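Local atomic coordinates of 2-oxoglutarate dehydrogenase E3 component (Thermus thermophilus, PDB entry 2YQU), a protein that probably catalyses the NAD(+)-dependent reoxidation of dihydrolipoyl groups on lysines of partner proteins, using one bound FAD per subunit. Residues F113-V119 and E129-I135. Residues are numbered along the deposited sequence; the frame is centred on the assembly and turned at random.
Sequences FLSERKV and EARYILI
Phe-113 meets Ile-133 and Ile-135 where the three-stranded antiparallel sheet of the FAD-binding Rossmann-type domain, with its 118-121/127-130 hairpin, folds against the parallel sheet. The contact illustrates how a chain can serve two sheets in succession: after Ala-130 it turns a corner at Arg-131 and Tyr-132, then enters the parallel sheet as strand 133-135, between strands 2-7 and 297-299.

The buried side is closely packed and apolar. The Phe-113 ring presents its edge to both isoleucines, CE2 lying 3.8 Å from Ile-133 CD1 and CZ the same 3.8 Å from Ile-135 CD1. With CG1 beside its backbone N (chi1 -59°) and the chain then extended, Ile-133 drives its CD1 between that ring edge, Val-119 CG2 and the Glu-116 carbonyl, whose O is 3.5 Å away. Were the Phe-113 ring lost to an alanine here, a gap would probably open beside Ile-133 and Ile-135, leaving their CD1 methyls without the edge they now lie against. Val-119, nearby, also touches Leu-5 of strand 2-7.

Toward solvent the contact is polar and looser. Lys-118 and Glu-129, a non-hydrogen-bonded antiparallel pair, run side by side in the same direction and end in a salt bridge, NZ to OE2 at 3.1 Å, weak as a hydrogen bond. Arg-117 O takes a weak bond from Ala-130 N and a CA-H contact from Glu-129. The Arg-117 chain bends at chi3 (79°), carrying its guanidinium to the corner, where one water joins NE to Ala-130 O. There NH2 reaches a lone pair of Arg-131 O at 3.2 Å, in the carbonyl plane, though that oxygen sits 22° out of the guanidinium plane.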
ATOM      1  N   PHE A 113     -39.026  17.759  -4.993  1.00 20.30           N
ATOM      2  CA  PHE A 113     -39.074  19.115  -5.543  1.00 20.34           C
ATOM      3  C   PHE A 113     -40.516  19.638  -5.643  1.00 20.80           C
ATOM      4  O   PHE A 113     -41.408  18.943  -6.117  1.00 20.65           O
ATOM      5  CB  PHE A 113     -38.435  19.177  -6.935  1.00 20.07           C
ATOM      6  CG  PHE A 113     -36.926  19.174  -6.923  1.00 19.31           C
ATOM      7  CD1 PHE A 113     -36.221  18.030  -7.256  1.00 19.28           C
ATOM      8  CD2 PHE A 113     -36.218  20.328  -6.598  1.00 18.21           C
ATOM      9  CE1 PHE A 113     -34.836  18.029  -7.252  1.00 18.62           C
ATOM     10  CE2 PHE A 113     -34.837  20.331  -6.591  1.00 18.34           C
ATOM     11  CZ  PHE A 113     -34.146  19.186  -6.927  1.00 18.60           C
ATOM     12  N   LEU A 114     -40.710  20.867  -5.178  1.00 21.57           N
ATOM     13  CA  LEU A 114     -41.958  21.612  -5.345  1.00 22.28           C
ATOM     14  C   LEU A 114     -41.784  22.649  -6.448  1.00 22.53           C
ATOM     15  O   LEU A 114     -42.709  22.904  -7.218  1.00 22.48           O
ATOM     16  CB  LEU A 114     -42.328  22.305  -4.031  1.00 22.59           C
ATOM     17  CG  LEU A 114     -43.226  21.582  -3.019  1.00 24.20           C
ATOM     18  CD1 LEU A 114     -43.223  20.065  -3.135  1.00 25.19           C
ATOM     19  CD2 LEU A 114     -42.865  22.023  -1.608  1.00 25.19           C
ATOM     20  N   SER A 115     -40.595  23.248  -6.499  1.00 22.73           N
ATOM     21  CA  SER A 115     -40.188  24.151  -7.573  1.00 23.04           C
ATOM     22  C   SER A 115     -38.675  24.032  -7.755  1.00 23.46           C
ATOM     23  O   SER A 115     -38.041  23.159  -7.151  1.00 23.04           O
ATOM     24  CB  SER A 115     -40.560  25.591  -7.219  1.00 23.14           C
ATOM     25  OG  SER A 115     -39.755  26.071  -6.159  1.00 23.53           O
ATOM     26  N   GLU A 116     -38.091  24.913  -8.566  1.00 24.22           N
ATOM     27  CA  GLU A 116     -36.638  24.913  -8.763  1.00 24.93           C
ATOM     28  C   GLU A 116     -35.860  25.344  -7.512  1.00 25.15           C
ATOM     29  O   GLU A 116     -34.662  25.093  -7.415  1.00 24.66           O
ATOM     30  CB  GLU A 116     -36.236  25.790  -9.963  1.00 25.40           C
ATOM     31  CG  GLU A 116     -36.758  27.217  -9.934  1.00 27.45           C
ATOM     32  CD  GLU A 116     -36.039  28.142 -10.904  1.00 30.30           C
ATOM     33  OE1 GLU A 116     -35.430  27.649 -11.882  1.00 30.76           O
ATOM     34  OE2 GLU A 116     -36.090  29.375 -10.681  1.00 33.33           O
ATOM     35  N   ARG A 117     -36.533  25.990  -6.563  1.00 25.58           N
ATOM     36  CA  ARG A 117     -35.869  26.488  -5.358  1.00 26.27           C
ATOM     37  C   ARG A 117     -36.445  25.946  -4.059  1.00 25.88           C
ATOM     38  O   ARG A 117     -35.958  26.296  -2.988  1.00 25.68           O
ATOM     39  CB  ARG A 117     -35.926  28.017  -5.333  1.00 26.94           C
ATOM     40  CG  ARG A 117     -35.785  28.654  -6.706  1.00 29.42           C
ATOM     41  CD  ARG A 117     -35.212  30.050  -6.682  1.00 32.08           C
ATOM     42  NE  ARG A 117     -33.759  30.009  -6.519  1.00 34.19           N
ATOM     43  CZ  ARG A 117     -32.867  30.393  -7.435  1.00 35.17           C
ATOM     44  NH1 ARG A 117     -33.240  30.850  -8.628  1.00 35.99           N
ATOM     45  NH2 ARG A 117     -31.575  30.302  -7.151  1.00 35.37           N
ATOM     46  N   LYS A 118     -37.467  25.095  -4.141  1.00 25.53           N
ATOM     47  CA  LYS A 118     -38.169  24.629  -2.946  1.00 25.78           C
ATOM     48  C   LYS A 118     -38.338  23.119  -2.947  1.00 25.45           C
ATOM     49  O   LYS A 118     -38.683  22.544  -3.966  1.00 24.94           O
ATOM     50  CB  LYS A 118     -39.548  25.284  -2.845  1.00 25.96           C
ATOM     51  CG  LYS A 118     -40.165  25.195  -1.454  1.00 27.57           C
ATOM     52  CD  LYS A 118     -41.450  26.028  -1.343  1.00 28.94           C
ATOM     53  CE  LYS A 118     -41.207  27.497  -1.683  1.00 29.94           C
ATOM     54  NZ  LYS A 118     -42.095  28.432  -0.923  1.00 31.92           N
ATOM     55  N   VAL A 119     -38.117  22.510  -1.783  1.00 25.56           N
ATOM     56  CA  VAL A 119     -38.147  21.062  -1.617  1.00 25.91           C
ATOM     57  C   VAL A 119     -38.982  20.698  -0.390  1.00 26.47           C
ATOM     58  O   VAL A 119     -38.766  21.237   0.695  1.00 26.43           O
ATOM     59  CB  VAL A 119     -36.712  20.508  -1.431  1.00 26.10           C
ATOM     60  CG1 VAL A 119     -36.736  19.032  -1.067  1.00 26.34           C
ATOM     61  CG2 VAL A 119     -35.900  20.731  -2.687  1.00 25.88           C
ATOM     62  N   GLU A 129     -36.211  26.031   1.413  1.00 25.92           N
ATOM     63  CA  GLU A 129     -35.703  26.795   0.284  1.00 25.75           C
ATOM     64  C   GLU A 129     -34.195  26.908   0.375  1.00 24.87           C
ATOM     65  O   GLU A 129     -33.622  26.847   1.468  1.00 24.54           O
ATOM     66  CB  GLU A 129     -36.326  28.184   0.251  1.00 26.36           C
ATOM     67  CG  GLU A 129     -37.799  28.158  -0.111  1.00 28.36           C
ATOM     68  CD  GLU A 129     -38.520  29.446   0.233  1.00 31.16           C
ATOM     69  OE1 GLU A 129     -38.205  30.062   1.275  1.00 33.66           O
ATOM     70  OE2 GLU A 129     -39.412  29.839  -0.547  1.00 34.41           O
ATOM     71  N   ALA A 130     -33.564  27.053  -0.784  1.00 24.03           N
ATOM     72  CA  ALA A 130     -32.123  27.223  -0.867  1.00 23.47           C
ATOM     73  C   ALA A 130     -31.724  27.956  -2.137  1.00 23.17           C
ATOM     74  O   ALA A 130     -32.455  27.952  -3.136  1.00 23.02           O
ATOM     75  CB  ALA A 130     -31.417  25.875  -0.793  1.00 23.71           C
ATOM     76  N   ARG A 131     -30.554  28.589  -2.082  1.00 22.34           N
ATOM     77  CA  ARG A 131     -29.985  29.267  -3.238  1.00 22.18           C
ATOM     78  C   ARG A 131     -29.508  28.236  -4.253  1.00 20.67           C
ATOM     79  O   ARG A 131     -29.757  28.373  -5.448  1.00 20.56           O
ATOM     80  CB  ARG A 131     -28.825  30.168  -2.803  1.00 22.65           C
ATOM     81  CG  ARG A 131     -28.162  30.941  -3.934  1.00 25.87           C
ATOM     82  CD  ARG A 131     -27.115  31.939  -3.465  1.00 29.81           C
ATOM     83  NE  ARG A 131     -26.645  32.790  -4.558  1.00 33.01           N
ATOM     84  CZ  ARG A 131     -25.571  33.578  -4.500  1.00 35.29           C
ATOM     85  NH1 ARG A 131     -24.826  33.635  -3.397  1.00 36.52           N
ATOM     86  NH2 ARG A 131     -25.234  34.313  -5.557  1.00 36.36           N
ATOM     87  N   TYR A 132     -28.821  27.208  -3.748  1.00 19.29           N
ATOM     88  CA  TYR A 132     -28.312  26.099  -4.543  1.00 17.88           C
ATOM     89  C   TYR A 132     -28.876  24.780  -4.010  1.00 16.84           C
ATOM     90  O   TYR A 132     -29.036  24.618  -2.810  1.00 16.33           O
ATOM     91  CB  TYR A 132     -26.794  26.029  -4.442  1.00 18.00           C
ATOM     92  CG  TYR A 132     -26.079  27.238  -4.972  1.00 18.63           C
ATOM     93  CD1 TYR A 132     -25.577  28.209  -4.113  1.00 19.99           C
ATOM     94  CD2 TYR A 132     -25.881  27.397  -6.338  1.00 20.13           C
ATOM     95  CE1 TYR A 132     -24.906  29.324  -4.611  1.00 21.64           C
ATOM     96  CE2 TYR A 132     -25.217  28.507  -6.846  1.00 21.81           C
ATOM     97  CZ  TYR A 132     -24.733  29.461  -5.976  1.00 21.49           C
ATOM     98  OH  TYR A 132     -24.073  30.559  -6.476  1.00 25.25           O
ATOM     99  N   ILE A 133     -29.179  23.850  -4.906  1.00 16.00           N
ATOM    100  CA  ILE A 133     -29.621  22.509  -4.526  1.00 15.71           C
ATOM    101  C   ILE A 133     -28.698  21.502  -5.193  1.00 15.36           C
ATOM    102  O   ILE A 133     -28.370  21.659  -6.363  1.00 15.45           O
ATOM    103  CB  ILE A 133     -31.063  22.275  -4.958  1.00 16.23           C
ATOM    104  CG1 ILE A 133     -31.964  23.326  -4.303  1.00 16.65           C
ATOM    105  CG2 ILE A 133     -31.515  20.855  -4.599  1.00 16.80           C
ATOM    106  CD1 ILE A 133     -33.396  23.269  -4.749  1.00 17.83           C
ATOM    107  N   LEU A 134     -28.293  20.490  -4.436  1.00 14.72           N
ATOM    108  CA  LEU A 134     -27.363  19.475  -4.897  1.00 14.14           C
ATOM    109  C   LEU A 134     -28.047  18.132  -4.767  1.00 13.81           C
ATOM    110  O   LEU A 134     -28.314  17.686  -3.656  1.00 14.43           O
ATOM    111  CB  LEU A 134     -26.100  19.496  -4.041  1.00 14.19           C
ATOM    112  CG  LEU A 134     -25.069  18.400  -4.309  1.00 14.91           C
ATOM    113  CD1 LEU A 134     -24.565  18.460  -5.733  1.00 15.79           C
ATOM    114  CD2 LEU A 134     -23.929  18.523  -3.316  1.00 14.95           C
ATOM    115  N   ILE A 135     -28.350  17.523  -5.905  1.00 13.61           N
ATOM    116  CA  ILE A 135     -28.972  16.198  -5.963  1.00 13.64           C
ATOM    117  C   ILE A 135     -27.882  15.138  -5.895  1.00 13.78           C
ATOM    118  O   ILE A 135     -27.047  15.053  -6.793  1.00 13.10           O
ATOM    119  CB  ILE A 135     -29.795  16.021  -7.253  1.00 13.80           C
ATOM    120  CG1 ILE A 135     -30.877  17.110  -7.356  1.00 14.75           C
ATOM    121  CG2 ILE A 135     -30.456  14.643  -7.272  1.00 13.12           C
ATOM    122  CD1 ILE A 135     -31.457  17.263  -8.723  1.00 15.61           C
TER
HETATM  123  O   HOH W   1     -33.588  30.427  -3.639  1.00 35.57           O